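Local coordinates for uncharacterized protein Dfer_1899 (Dyadobacter fermentans, PDB 5HX0) that is of unknown function but folds as a six-bladed, sialidase-like beta-propeller with BNR-type repeats, and so may act on or bind carbohydrates, at residues Y207-M212 with E265-E270; S236-I241 with S252-V257; D275-L280 with I291-D296. One frame throughout, in Å; residues are numbered along the deposited sequence.

The three contacts lie in two neighbouring blades of a six-bladed beta-propeller, within its BNR repeat-like domain. Contact 2 pairs the two outer strands of one blade, 234-242 and 250-256. Contact 3 pairs the two middle strands of the next, 276-283 and 288-294. Contact 1 joins the loop leading into the first blade to 262-270, the inner strand of the second. Its centre is about 6 Å from the chain centre, against about 16 and 17 Å for contacts 2 and 3. The three centres are about 10 to 11 Å apart. Contact 2 falls between the segments of contact 1, and contact 3 follows. Ala-256 and Val-255 pack on Leu-280 and Ala-278, joining the blades through apolar groups.

Contact 1 (Y207-M212 with E265-E270); sequences YNRGAM and EASVYE
The carboxamide of Asn-208 meets Glu-265 and Ala-266 with its two terminal atoms, both partners lying to one side of the amide plane. Asn-208 OD1 is 3.4 Å from Glu-265 CA. Asn-208 ND2 is equally near Ala-266 N, but two donors cannot bond. ND2 instead donates to Val-223 O and Asn-264 O. The Arg-209 guanidinium has Ser-267 OG obliquely beside it, 4.2 Å from NH2, and its NH1 bonds Pro-369 O. Arg-209 CB rests 3.9 Å from Glu-265 OE2, whose own polar partner is Tyr-368 OH.

Two backbone bonds and one to a hydroxyl join the segments. Ala-266 N gives a bent bond to Arg-209 O. Ala-211 N points almost straight at Ser-267 OG (2.9 Å, 175°), and this hydroxyl also bonds Met-314 O. Val-268 N donates to Ala-211 O at 3.0 Å. Gly-210 CA comes within 3.2 Å of Ala-266 O in a nearly straight CA-H...O contact (167° at H). A water lies within bonding distance of Ala-211 O and Ala-266 O, but cannot serve every acceptor around it at once.

The loop thus lies along inner strand 262-270 near the propeller axis. Strand 220-229 touches Asn-208, Ala-266 and Val-268. Strands 123-131 and 367-375 touch Arg-209.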
ATOM      1  N   TYR A 207     -17.963  -6.335  -9.701  1.00 12.44           N
ATOM      2  CA  TYR A 207     -17.497  -6.235  -8.313  1.00 14.46           C
ATOM      3  C   TYR A 207     -18.693  -6.521  -7.411  1.00 13.85           C
ATOM      4  O   TYR A 207     -19.845  -6.421  -7.841  1.00 14.33           O
ATOM      5  CB  TYR A 207     -16.945  -4.825  -7.998  1.00  9.99           C
ATOM      6  CG  TYR A 207     -18.080  -3.823  -8.044  1.00 13.34           C
ATOM      7  CD1 TYR A 207     -18.509  -3.313  -9.258  1.00 13.65           C
ATOM      8  CD2 TYR A 207     -18.800  -3.473  -6.880  1.00 12.32           C
ATOM      9  CE1 TYR A 207     -19.591  -2.457  -9.334  1.00 17.52           C
ATOM     10  CE2 TYR A 207     -19.885  -2.624  -6.947  1.00 14.87           C
ATOM     11  CZ  TYR A 207     -20.284  -2.119  -8.182  1.00 15.35           C
ATOM     12  OH  TYR A 207     -21.377  -1.282  -8.288  1.00 15.51           O
ATOM     13  N   ASN A 208     -18.417  -6.830  -6.147  1.00 12.99           N
ATOM     14  CA  ASN A 208     -19.457  -6.712  -5.127  1.00 11.34           C
ATOM     15  C   ASN A 208     -18.826  -6.846  -3.748  1.00 15.39           C
ATOM     16  O   ASN A 208     -17.651  -7.202  -3.608  1.00 16.05           O
ATOM     17  CB  ASN A 208     -20.572  -7.758  -5.280  1.00  8.30           C
ATOM     18  CG  ASN A 208     -21.930  -7.197  -4.887  1.00 15.55           C
ATOM     19  OD1 ASN A 208     -22.005  -6.110  -4.304  1.00 14.46           O
ATOM     20  ND2 ASN A 208     -22.997  -7.934  -5.190  1.00 10.92           N
ATOM     21  N   ARG A 209     -19.632  -6.567  -2.726  1.00 12.77           N
ATOM     22  CA  ARG A 209     -19.387  -7.115  -1.402  1.00 14.73           C
ATOM     23  C   ARG A 209     -20.371  -8.257  -1.195  1.00 19.75           C
ATOM     24  O   ARG A 209     -21.580  -8.075  -1.383  1.00 13.92           O
ATOM     25  CB  ARG A 209     -19.537  -6.069  -0.284  1.00 12.57           C
ATOM     26  CG  ARG A 209     -19.152  -6.612   1.131  1.00 12.29           C
ATOM     27  CD  ARG A 209     -20.295  -7.441   1.792  1.00 13.26           C
ATOM     28  NE  ARG A 209     -19.942  -7.899   3.136  1.00 12.91           N
ATOM     29  CZ  ARG A 209     -20.679  -8.730   3.871  1.00 13.10           C
ATOM     30  NH1 ARG A 209     -20.272  -9.046   5.103  1.00  9.56           N
ATOM     31  NH2 ARG A 209     -21.806  -9.267   3.382  1.00 12.28           N
ATOM     32  N   GLY A 210     -19.860  -9.407  -0.785  1.00 13.95           N
ATOM     33  CA  GLY A 210     -20.693 -10.573  -0.529  1.00 15.48           C
ATOM     34  C   GLY A 210     -19.899 -11.841  -0.745  1.00 17.07           C
ATOM     35  O   GLY A 210     -18.814 -11.833  -1.321  1.00 14.08           O
ATOM     36  N   ALA A 211     -20.460 -12.949  -0.258  1.00 12.86           N
ATOM     37  CA  ALA A 211     -19.794 -14.236  -0.378  1.00 13.00           C
ATOM     38  C   ALA A 211     -20.028 -14.851  -1.755  1.00 17.02           C
ATOM     39  O   ALA A 211     -21.158 -14.851  -2.272  1.00 14.64           O
ATOM     40  CB  ALA A 211     -20.280 -15.203   0.706  1.00 12.00           C
HETATM   41  N   MSE A 212     -18.946 -15.365  -2.343  1.00 14.22           N
HETATM   42  CA  MSE A 212     -19.010 -16.286  -3.464  1.00 12.91           C
HETATM   43  C   MSE A 212     -19.351 -17.651  -2.903  1.00 14.08           C
HETATM   44  O   MSE A 212     -19.349 -17.826  -1.687  1.00 12.23           O
HETATM   45  CB  MSE A 212     -17.669 -16.345  -4.205  1.00 11.04           C
HETATM   46  CG  MSE A 212     -17.194 -15.021  -4.732  1.00 12.31           C
HETATM   47 SE   MSE A 212     -15.398 -15.260  -5.464  0.77 19.74          SE
HETATM   48  CE  MSE A 212     -15.160 -13.537  -6.320  1.00 18.47           C
ATOM     49  N   GLU A 265     -25.322  -5.163  -2.712  1.00 11.35           N
ATOM     50  CA  GLU A 265     -24.496  -6.181  -2.047  1.00 10.72           C
ATOM     51  C   GLU A 265     -25.256  -7.502  -1.913  1.00 14.56           C
ATOM     52  O   GLU A 265     -26.411  -7.523  -1.482  1.00 17.98           O
ATOM     53  CB  GLU A 265     -24.061  -5.660  -0.678  1.00 12.05           C
ATOM     54  CG  GLU A 265     -23.170  -4.481  -0.853  1.00 12.33           C
ATOM     55  CD  GLU A 265     -22.826  -3.791   0.439  1.00 20.17           C
ATOM     56  OE1 GLU A 265     -23.513  -4.005   1.464  1.00 16.97           O
ATOM     57  OE2 GLU A 265     -21.861  -3.014   0.424  1.00 16.76           O
ATOM     58  N   ALA A 266     -24.617  -8.604  -2.299  1.00 13.91           N
ATOM     59  CA  ALA A 266     -25.307  -9.886  -2.392  1.00 12.53           C
ATOM     60  C   ALA A 266     -24.356 -11.006  -2.019  1.00 17.81           C
ATOM     61  O   ALA A 266     -23.216 -11.028  -2.492  1.00 13.43           O
ATOM     62  CB  ALA A 266     -25.836 -10.114  -3.815  1.00 13.41           C
ATOM     63  N   SER A 267     -24.822 -11.932  -1.182  1.00 14.93           N
ATOM     64  CA  SER A 267     -24.118 -13.189  -0.931  1.00 15.98           C
ATOM     65  C   SER A 267     -24.870 -14.325  -1.607  1.00 19.58           C
ATOM     66  O   SER A 267     -26.102 -14.354  -1.585  1.00 15.66           O
ATOM     67  CB  SER A 267     -23.992 -13.465   0.570  1.00 11.94           C
ATOM     68  OG  SER A 267     -22.957 -12.666   1.148  1.00 13.98           O
ATOM     69  N   VAL A 268     -24.141 -15.265  -2.193  1.00 15.82           N
ATOM     70  CA  VAL A 268     -24.767 -16.341  -2.947  1.00 14.49           C
ATOM     71  C   VAL A 268     -24.518 -17.651  -2.214  1.00 15.03           C
ATOM     72  O   VAL A 268     -23.562 -17.779  -1.438  1.00 15.73           O
ATOM     73  CB  VAL A 268     -24.272 -16.385  -4.412  1.00 14.93           C
ATOM     74  CG1 VAL A 268     -22.802 -16.882  -4.515  1.00 10.49           C
ATOM     75  CG2 VAL A 268     -25.241 -17.214  -5.287  1.00 17.31           C
ATOM     76  N   TYR A 269     -25.402 -18.622  -2.444  1.00 14.45           N
ATOM     77  CA  TYR A 269     -25.373 -19.883  -1.714  1.00 15.04           C
ATOM     78  C   TYR A 269     -25.982 -20.981  -2.587  1.00 15.55           C
ATOM     79  O   TYR A 269     -26.924 -20.729  -3.339  1.00 20.45           O
ATOM     80  CB  TYR A 269     -26.138 -19.719  -0.379  1.00 13.74           C
ATOM     81  CG  TYR A 269     -26.144 -20.960   0.477  1.00 19.34           C
ATOM     82  CD1 TYR A 269     -25.020 -21.311   1.208  1.00 15.82           C
ATOM     83  CD2 TYR A 269     -27.276 -21.774   0.555  1.00 16.70           C
ATOM     84  CE1 TYR A 269     -25.002 -22.465   1.985  1.00 23.52           C
ATOM     85  CE2 TYR A 269     -27.277 -22.935   1.346  1.00 13.64           C
ATOM     86  CZ  TYR A 269     -26.118 -23.269   2.051  1.00 19.05           C
ATOM     87  OH  TYR A 269     -26.050 -24.402   2.831  1.00 19.48           O
ATOM     88  N   GLU A 270     -25.435 -22.191  -2.505  1.00 15.75           N
ATOM     89  CA  GLU A 270     -26.019 -23.345  -3.178  1.00 16.03           C
ATOM     90  C   GLU A 270     -26.522 -24.315  -2.127  1.00 19.39           C
ATOM     91  O   GLU A 270     -25.769 -24.687  -1.215  1.00 18.68           O
ATOM     92  CB  GLU A 270     -25.004 -24.039  -4.083  1.00 19.03           C
ATOM     93  CG  GLU A 270     -25.613 -25.118  -4.980  1.00 26.41           C
ATOM     94  CD  GLU A 270     -24.527 -25.882  -5.716  1.00 32.01           C
ATOM     95  OE1 GLU A 270     -23.829 -26.697  -5.070  1.00 28.32           O
ATOM     96  OE2 GLU A 270     -24.328 -25.624  -6.918  1.00 31.42           O
TER
HETATM   97  O   HOH W   1     -21.976 -13.239  -4.422  1.00 16.14           O

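Contact 2 (S236-I241 with S252-V257); sequences SNHLLI and SAPVAV
His-238 and Pro-254 face each other as a non-hydrogen-bonded pair, and their side chains cross obliquely. His-238 CG is anti to the carbonyl carbon (chi1 -54°), which sets the ring beside Pro-254. The imidazole brings His-238 ND1 to 3.6 Å from Pro-254 CA. Val-255, in the bulge, points toward the facing strand. Val-255 CG2 touches Leu-239 CB at 3.7 Å and sits close to the Leu-239 amide. Leu-239 CD2 and Ile-241 CD1 both reach Ser-252. Ile-241 CD1 is 3.6 Å from Ser-252 OG, which itself bonds Gly-298 O. At the far end Ser-236 CB rests on Val-257 CG2 at 3.7 Å.

The strands form an antiparallel hairpin in the outer half of a propeller blade. Val-255 and Ala-256 both face Asn-237, a classic beta bulge. Asn-237 O accepts from Val-255 N at 2.7 Å and from Ala-256 N at 3.3 Å. Both donors stand about 40° out of the carbonyl plane, on the same face. Leu-239 N to Ala-253 O is straighter, at 2.8 Å. Asn-237 ND2 bonds Asn-264 O of the next blade and Val-224 O.

His-238 NE2 donates to Ser-236 OG at 2.6 Å. That hydroxyl also meets Asp-228 OD2, and His-238 ND1 bonds Tyr-251 OH. Both ring nitrogens are therefore engaged, which fixes the ring's rotation. The nearby carboxylate probably polarises the chain of bonds.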
ATOM      1  N   SER A 236     -28.472  -3.348 -10.240  1.00 17.06           N
ATOM      2  CA  SER A 236     -29.101  -4.663 -10.305  1.00 18.82           C
ATOM      3  C   SER A 236     -28.032  -5.727 -10.071  1.00 14.64           C
ATOM      4  O   SER A 236     -26.833  -5.452 -10.156  1.00 15.89           O
ATOM      5  CB  SER A 236     -29.795  -4.880 -11.669  1.00 14.78           C
ATOM      6  OG  SER A 236     -28.857  -4.649 -12.713  1.00 18.62           O
ATOM      7  N   ASN A 237     -28.477  -6.949  -9.777  1.00 22.84           N
ATOM      8  CA  ASN A 237     -27.595  -8.074  -9.499  1.00 19.70           C
ATOM      9  C   ASN A 237     -27.629  -9.073 -10.649  1.00 17.95           C
ATOM     10  O   ASN A 237     -28.671  -9.283 -11.291  1.00 19.76           O
ATOM     11  CB  ASN A 237     -27.985  -8.799  -8.200  1.00 19.60           C
ATOM     12  CG  ASN A 237     -27.550  -8.043  -6.947  1.00 15.30           C
ATOM     13  OD1 ASN A 237     -28.327  -7.898  -6.008  1.00 19.84           O
ATOM     14  ND2 ASN A 237     -26.303  -7.552  -6.934  1.00 12.16           N
ATOM     15  N   HIS A 238     -26.483  -9.708 -10.869  1.00 16.19           N
ATOM     16  CA  HIS A 238     -26.238 -10.598 -11.992  1.00 16.41           C
ATOM     17  C   HIS A 238     -25.308 -11.703 -11.511  1.00 19.33           C
ATOM     18  O   HIS A 238     -24.402 -11.449 -10.715  1.00 18.73           O
ATOM     19  CB  HIS A 238     -25.633  -9.804 -13.162  1.00 19.76           C
ATOM     20  CG  HIS A 238     -26.462  -8.618 -13.534  1.00 20.65           C
ATOM     21  ND1 HIS A 238     -27.490  -8.695 -14.450  1.00 19.09           N
ATOM     22  CD2 HIS A 238     -26.498  -7.360 -13.036  1.00 20.25           C
ATOM     23  CE1 HIS A 238     -28.093  -7.522 -14.535  1.00 25.00           C
ATOM     24  NE2 HIS A 238     -27.516  -6.695 -13.683  1.00 19.93           N
ATOM     25  N   LEU A 239     -25.562 -12.930 -11.957  1.00 16.25           N
ATOM     26  CA  LEU A 239     -24.745 -14.071 -11.560  1.00 16.59           C
ATOM     27  C   LEU A 239     -23.597 -14.274 -12.546  1.00 18.76           C
ATOM     28  O   LEU A 239     -23.827 -14.447 -13.750  1.00 24.04           O
ATOM     29  CB  LEU A 239     -25.593 -15.337 -11.480  1.00 15.11           C
ATOM     30  CG  LEU A 239     -24.855 -16.634 -11.123  1.00 17.94           C
ATOM     31  CD1 LEU A 239     -24.272 -16.564  -9.721  1.00 13.50           C
ATOM     32  CD2 LEU A 239     -25.789 -17.826 -11.259  1.00 21.17           C
ATOM     33  N   LEU A 240     -22.372 -14.268 -12.034  1.00 14.72           N
ATOM     34  CA  LEU A 240     -21.213 -14.730 -12.777  1.00 17.98           C
ATOM     35  C   LEU A 240     -20.828 -16.127 -12.310  1.00 20.83           C
ATOM     36  O   LEU A 240     -21.059 -16.515 -11.161  1.00 15.09           O
ATOM     37  CB  LEU A 240     -20.006 -13.807 -12.602  1.00 16.81           C
ATOM     38  CG  LEU A 240     -20.195 -12.310 -12.837  1.00 20.33           C
ATOM     39  CD1 LEU A 240     -18.861 -11.605 -12.746  1.00 13.08           C
ATOM     40  CD2 LEU A 240     -20.851 -12.056 -14.174  1.00 23.92           C
ATOM     41  N   ILE A 241     -20.215 -16.874 -13.210  1.00 19.00           N
ATOM     42  CA  ILE A 241     -19.794 -18.235 -12.933  1.00 16.80           C
ATOM     43  C   ILE A 241     -18.369 -18.409 -13.438  1.00 21.16           C
ATOM     44  O   ILE A 241     -18.039 -17.963 -14.543  1.00 20.43           O
ATOM     45  CB  ILE A 241     -20.751 -19.236 -13.605  1.00 23.60           C
ATOM     46  CG1 ILE A 241     -22.135 -19.196 -12.938  1.00 20.09           C
ATOM     47  CG2 ILE A 241     -20.124 -20.581 -13.649  1.00 28.34           C
ATOM     48  CD1 ILE A 241     -23.122 -20.192 -13.510  1.00 28.75           C
ATOM     49  N   SER A 252     -23.841 -15.380 -16.416  1.00 22.49           N
ATOM     50  CA  SER A 252     -24.831 -16.444 -16.473  1.00 19.96           C
ATOM     51  C   SER A 252     -26.242 -15.896 -16.644  1.00 25.33           C
ATOM     52  O   SER A 252     -26.915 -16.237 -17.619  1.00 29.56           O
ATOM     53  CB  SER A 252     -24.751 -17.334 -15.228  1.00 19.13           C
ATOM     54  OG  SER A 252     -25.691 -18.396 -15.333  1.00 22.46           O
ATOM     55  N   ALA A 253     -26.711 -15.034 -15.733  1.00 22.19           N
ATOM     56  CA  ALA A 253     -28.107 -14.594 -15.760  1.00 21.66           C
ATOM     57  C   ALA A 253     -28.344 -13.403 -14.835  1.00 23.23           C
ATOM     58  O   ALA A 253     -27.635 -13.251 -13.835  1.00 21.51           O
ATOM     59  CB  ALA A 253     -29.030 -15.750 -15.352  1.00 25.05           C
ATOM     60  N   PRO A 254     -29.337 -12.555 -15.118  1.00 24.13           N
ATOM     61  CA  PRO A 254     -29.731 -11.534 -14.139  1.00 21.00           C
ATOM     62  C   PRO A 254     -30.343 -12.185 -12.907  1.00 26.33           C
ATOM     63  O   PRO A 254     -31.074 -13.178 -13.002  1.00 21.84           O
ATOM     64  CB  PRO A 254     -30.771 -10.687 -14.886  1.00 28.76           C
ATOM     65  CG  PRO A 254     -30.727 -11.143 -16.314  1.00 36.50           C
ATOM     66  CD  PRO A 254     -30.196 -12.539 -16.315  1.00 30.79           C
ATOM     67  N   VAL A 255     -30.038 -11.616 -11.744  1.00 20.63           N
ATOM     68  CA  VAL A 255     -30.484 -12.162 -10.457  1.00 21.83           C
ATOM     69  C   VAL A 255     -31.637 -11.362  -9.867  1.00 18.79           C
ATOM     70  O   VAL A 255     -32.614 -11.930  -9.381  1.00 18.00           O
ATOM     71  CB  VAL A 255     -29.297 -12.233  -9.468  1.00 14.97           C
ATOM     72  CG1 VAL A 255     -29.806 -12.520  -8.044  1.00 15.14           C
ATOM     73  CG2 VAL A 255     -28.284 -13.291  -9.923  1.00 20.61           C
ATOM     74  N   ALA A 256     -31.524 -10.038  -9.854  1.00 21.66           N
ATOM     75  CA  ALA A 256     -32.582  -9.190  -9.315  1.00 21.47           C
ATOM     76  C   ALA A 256     -32.492  -7.844 -10.011  1.00 24.44           C
ATOM     77  O   ALA A 256     -31.443  -7.194  -9.971  1.00 23.62           O
ATOM     78  CB  ALA A 256     -32.467  -9.016  -7.796  1.00 18.07           C
ATOM     79  N   VAL A 257     -33.581  -7.453 -10.671  1.00 24.59           N
ATOM     80  CA  VAL A 257     -33.671  -6.199 -11.420  1.00 25.16           C
ATOM     81  C   VAL A 257     -35.058  -5.621 -11.182  1.00 27.49           C
ATOM     82  O   VAL A 257     -36.058  -6.350 -11.200  1.00 26.57           O
ATOM     83  CB  VAL A 257     -33.435  -6.398 -12.938  1.00 27.85           C
ATOM     84  CG1 VAL A 257     -33.324  -5.060 -13.644  1.00 34.69           C
ATOM     85  CG2 VAL A 257     -32.208  -7.249 -13.208  1.00 33.82           C
TER

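Contact 3 (D275-L280 with I291-D296); sequences DVVAFL and IARSVD
Arg-293 reaches Asp-275 because its chain is extended through CD (CG anti to the backbone N, chi1 -180°) and then bends at chi3, -59°. Asp-275 CG lies beside its backbone N, with the carboxylate turned to Arg-293. The strands form an antiparallel hairpin of a propeller blade. Ser-294 and Asp-296 begin an Asp-box, the sequence signature of BNR repeats, which runs on through Gly-298 and Thr-300 to Phe-301. Asp-296 OD2 bonds Thr-300 OG1, and Ser-294 OG bonds Gly-298 N and Thr-300 O.

Val-276 and Ser-294 form a hydrogen-bonded pair, as do Ala-278 and Ala-292. Each pair has two reciprocal backbone bonds; that from Ala-278 N to Ala-292 O is 2.8 Å. On the face carrying Val-277, Phe-279, Ile-291 and Arg-293 the contacts are apolar as well as charged. Ile-291 CD1 presses on Val-277 CG1 at 3.5 Å, tighter than usual. Ile-291 CD1 also lies 3.7 Å from Phe-279 CE1, the two side chains running side by side. On the opposite face Val-255 of the preceding blade packs on Ala-278 and Ala-292. Leu-280 CD1 meets Ala-292 CB at 4.1 Å.

Val-277 CG2 sits over the centre of one guanidinium face, 3.6 Å from Arg-293 CZ. NH2 bonds Glu-345 O. The carboxylate and guanidinium planes are 72° apart. In this salt bridge Asp-275 OD2 takes the Arg-293 NH1 hydrogen on its anti lone pair, with NH1 2.8 Å away.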
ATOM      1  N   ASP A 275     -30.369 -25.795  -5.465  1.00 19.96           N
ATOM      2  CA  ASP A 275     -30.868 -24.452  -5.713  1.00 19.98           C
ATOM      3  C   ASP A 275     -29.746 -23.447  -5.477  1.00 24.58           C
ATOM      4  O   ASP A 275     -28.904 -23.630  -4.590  1.00 23.66           O
ATOM      5  CB  ASP A 275     -32.044 -24.125  -4.786  1.00 21.43           C
ATOM      6  CG  ASP A 275     -33.335 -24.798  -5.212  1.00 29.84           C
ATOM      7  OD1 ASP A 275     -33.309 -25.608  -6.174  1.00 29.27           O
ATOM      8  OD2 ASP A 275     -34.371 -24.509  -4.573  1.00 21.89           O
ATOM      9  N   VAL A 276     -29.732 -22.397  -6.289  1.00 21.67           N
ATOM     10  CA  VAL A 276     -28.846 -21.249  -6.110  1.00 19.70           C
ATOM     11  C   VAL A 276     -29.677 -20.117  -5.512  1.00 22.59           C
ATOM     12  O   VAL A 276     -30.668 -19.681  -6.112  1.00 24.92           O
ATOM     13  CB  VAL A 276     -28.221 -20.813  -7.446  1.00 23.37           C
ATOM     14  CG1 VAL A 276     -27.383 -19.546  -7.257  1.00 24.13           C
ATOM     15  CG2 VAL A 276     -27.399 -21.958  -8.066  1.00 17.59           C
ATOM     16  N   VAL A 277     -29.271 -19.627  -4.346  1.00 18.94           N
ATOM     17  CA  VAL A 277     -29.995 -18.589  -3.623  1.00 15.73           C
ATOM     18  C   VAL A 277     -29.085 -17.381  -3.437  1.00 21.21           C
ATOM     19  O   VAL A 277     -27.908 -17.535  -3.093  1.00 18.98           O
ATOM     20  CB  VAL A 277     -30.481 -19.130  -2.258  1.00 20.56           C
ATOM     21  CG1 VAL A 277     -30.922 -18.017  -1.387  1.00 29.12           C
ATOM     22  CG2 VAL A 277     -31.630 -20.130  -2.480  1.00 22.78           C
ATOM     23  N   ALA A 278     -29.625 -16.183  -3.668  1.00 17.70           N
ATOM     24  CA  ALA A 278     -28.895 -14.936  -3.438  1.00 19.25           C
ATOM     25  C   ALA A 278     -29.622 -14.090  -2.399  1.00 14.52           C
ATOM     26  O   ALA A 278     -30.831 -13.868  -2.513  1.00 16.03           O
ATOM     27  CB  ALA A 278     -28.733 -14.142  -4.744  1.00 13.77           C
ATOM     28  N   PHE A 279     -28.879 -13.595  -1.402  1.00 15.94           N
ATOM     29  CA  PHE A 279     -29.427 -12.776  -0.323  1.00 15.62           C
ATOM     30  C   PHE A 279     -28.993 -11.328  -0.540  1.00 14.61           C
ATOM     31  O   PHE A 279     -27.792 -11.034  -0.532  1.00 14.68           O
ATOM     32  CB  PHE A 279     -28.955 -13.279   1.045  1.00 11.62           C
ATOM     33  CG  PHE A 279     -29.302 -14.723   1.329  1.00 14.83           C
ATOM     34  CD1 PHE A 279     -30.600 -15.079   1.730  1.00 15.64           C
ATOM     35  CD2 PHE A 279     -28.341 -15.718   1.212  1.00 12.47           C
ATOM     36  CE1 PHE A 279     -30.934 -16.411   2.017  1.00 17.89           C
ATOM     37  CE2 PHE A 279     -28.669 -17.067   1.486  1.00 17.49           C
ATOM     38  CZ  PHE A 279     -29.970 -17.403   1.894  1.00 19.60           C
ATOM     39  N   LEU A 280     -29.962 -10.423  -0.686  1.00 16.49           N
ATOM     40  CA  LEU A 280     -29.747  -9.149  -1.372  1.00 19.99           C
ATOM     41  C   LEU A 280     -30.017  -7.940  -0.481  1.00 16.68           C
ATOM     42  O   LEU A 280     -31.080  -7.837   0.142  1.00 18.17           O
ATOM     43  CB  LEU A 280     -30.636  -9.070  -2.608  1.00 17.31           C
ATOM     44  CG  LEU A 280     -30.698 -10.332  -3.470  1.00 18.24           C
ATOM     45  CD1 LEU A 280     -31.792 -10.196  -4.500  1.00 20.43           C
ATOM     46  CD2 LEU A 280     -29.349 -10.578  -4.149  1.00 13.98           C
ATOM     47  N   ILE A 291     -34.473 -11.841  -1.381  1.00 12.76           N
ATOM     48  CA  ILE A 291     -33.906 -13.120  -1.798  1.00 17.36           C
ATOM     49  C   ILE A 291     -34.331 -13.381  -3.236  1.00 18.40           C
ATOM     50  O   ILE A 291     -35.431 -12.998  -3.651  1.00 21.26           O
ATOM     51  CB  ILE A 291     -34.354 -14.261  -0.850  1.00 17.80           C
ATOM     52  CG1 ILE A 291     -33.617 -15.564  -1.146  1.00 21.06           C
ATOM     53  CG2 ILE A 291     -35.892 -14.449  -0.912  1.00 22.51           C
ATOM     54  CD1 ILE A 291     -33.882 -16.685  -0.128  1.00 17.05           C
ATOM     55  N   ALA A 292     -33.442 -13.990  -4.011  1.00 16.85           N
ATOM     56  CA  ALA A 292     -33.785 -14.479  -5.338  1.00 25.74           C
ATOM     57  C   ALA A 292     -33.233 -15.890  -5.481  1.00 22.48           C
ATOM     58  O   ALA A 292     -32.164 -16.207  -4.946  1.00 18.39           O
ATOM     59  CB  ALA A 292     -33.239 -13.553  -6.443  1.00 18.33           C
ATOM     60  N   ARG A 293     -33.965 -16.739  -6.209  1.00 21.68           N
ATOM     61  CA  ARG A 293     -33.656 -18.159  -6.289  1.00 20.29           C
ATOM     62  C   ARG A 293     -33.602 -18.643  -7.740  1.00 24.80           C
ATOM     63  O   ARG A 293     -34.367 -18.178  -8.595  1.00 20.81           O
ATOM     64  CB  ARG A 293     -34.699 -18.985  -5.490  1.00 22.39           C
ATOM     65  CG  ARG A 293     -34.450 -20.490  -5.510  1.00 18.69           C
ATOM     66  CD  ARG A 293     -35.513 -21.224  -4.663  1.00 20.59           C
ATOM     67  NE  ARG A 293     -35.504 -20.761  -3.273  1.00 19.70           N
ATOM     68  CZ  ARG A 293     -34.943 -21.419  -2.261  1.00 24.00           C
ATOM     69  NH1 ARG A 293     -34.347 -22.586  -2.471  1.00 21.89           N
ATOM     70  NH2 ARG A 293     -34.990 -20.917  -1.030  1.00 18.39           N
ATOM     71  N   SER A 294     -32.684 -19.574  -8.012  1.00 21.35           N
ATOM     72  CA  SER A 294     -32.613 -20.289  -9.285  1.00 28.64           C
ATOM     73  C   SER A 294     -32.738 -21.783  -9.027  1.00 32.19           C
ATOM     74  O   SER A 294     -32.026 -22.334  -8.176  1.00 26.16           O
ATOM     75  CB  SER A 294     -31.300 -20.008 -10.019  1.00 22.25           C
ATOM     76  OG  SER A 294     -31.156 -20.873 -11.142  1.00 23.03           O
ATOM     77  N   VAL A 295     -33.617 -22.444  -9.779  1.00 26.24           N
ATOM     78  CA  VAL A 295     -33.754 -23.891  -9.682  1.00 27.31           C
ATOM     79  C   VAL A 295     -33.140 -24.620 -10.865  1.00 31.31           C
ATOM     80  O   VAL A 295     -33.258 -25.849 -10.943  1.00 42.57           O
ATOM     81  CB  VAL A 295     -35.227 -24.309  -9.511  1.00 24.80           C
ATOM     82  CG1 VAL A 295     -35.830 -23.685  -8.250  1.00 21.93           C
ATOM     83  CG2 VAL A 295     -36.027 -23.941 -10.756  1.00 31.86           C
ATOM     84  N   ASP A 296     -32.491 -23.916 -11.790  1.00 31.64           N
ATOM     85  CA  ASP A 296     -31.912 -24.543 -12.971  1.00 36.03           C
ATOM     86  C   ASP A 296     -30.408 -24.299 -13.039  1.00 35.59           C
ATOM     87  O   ASP A 296     -29.829 -24.126 -14.118  1.00 32.68           O
ATOM     88  CB  ASP A 296     -32.603 -24.060 -14.245  1.00 38.29           C
ATOM     89  CG  ASP A 296     -32.574 -22.553 -14.394  1.00 36.14           C
ATOM     90  OD1 ASP A 296     -31.760 -21.885 -13.709  1.00 31.66           O
ATOM     91  OD2 ASP A 296     -33.366 -22.035 -15.205  1.00 34.01           O
TER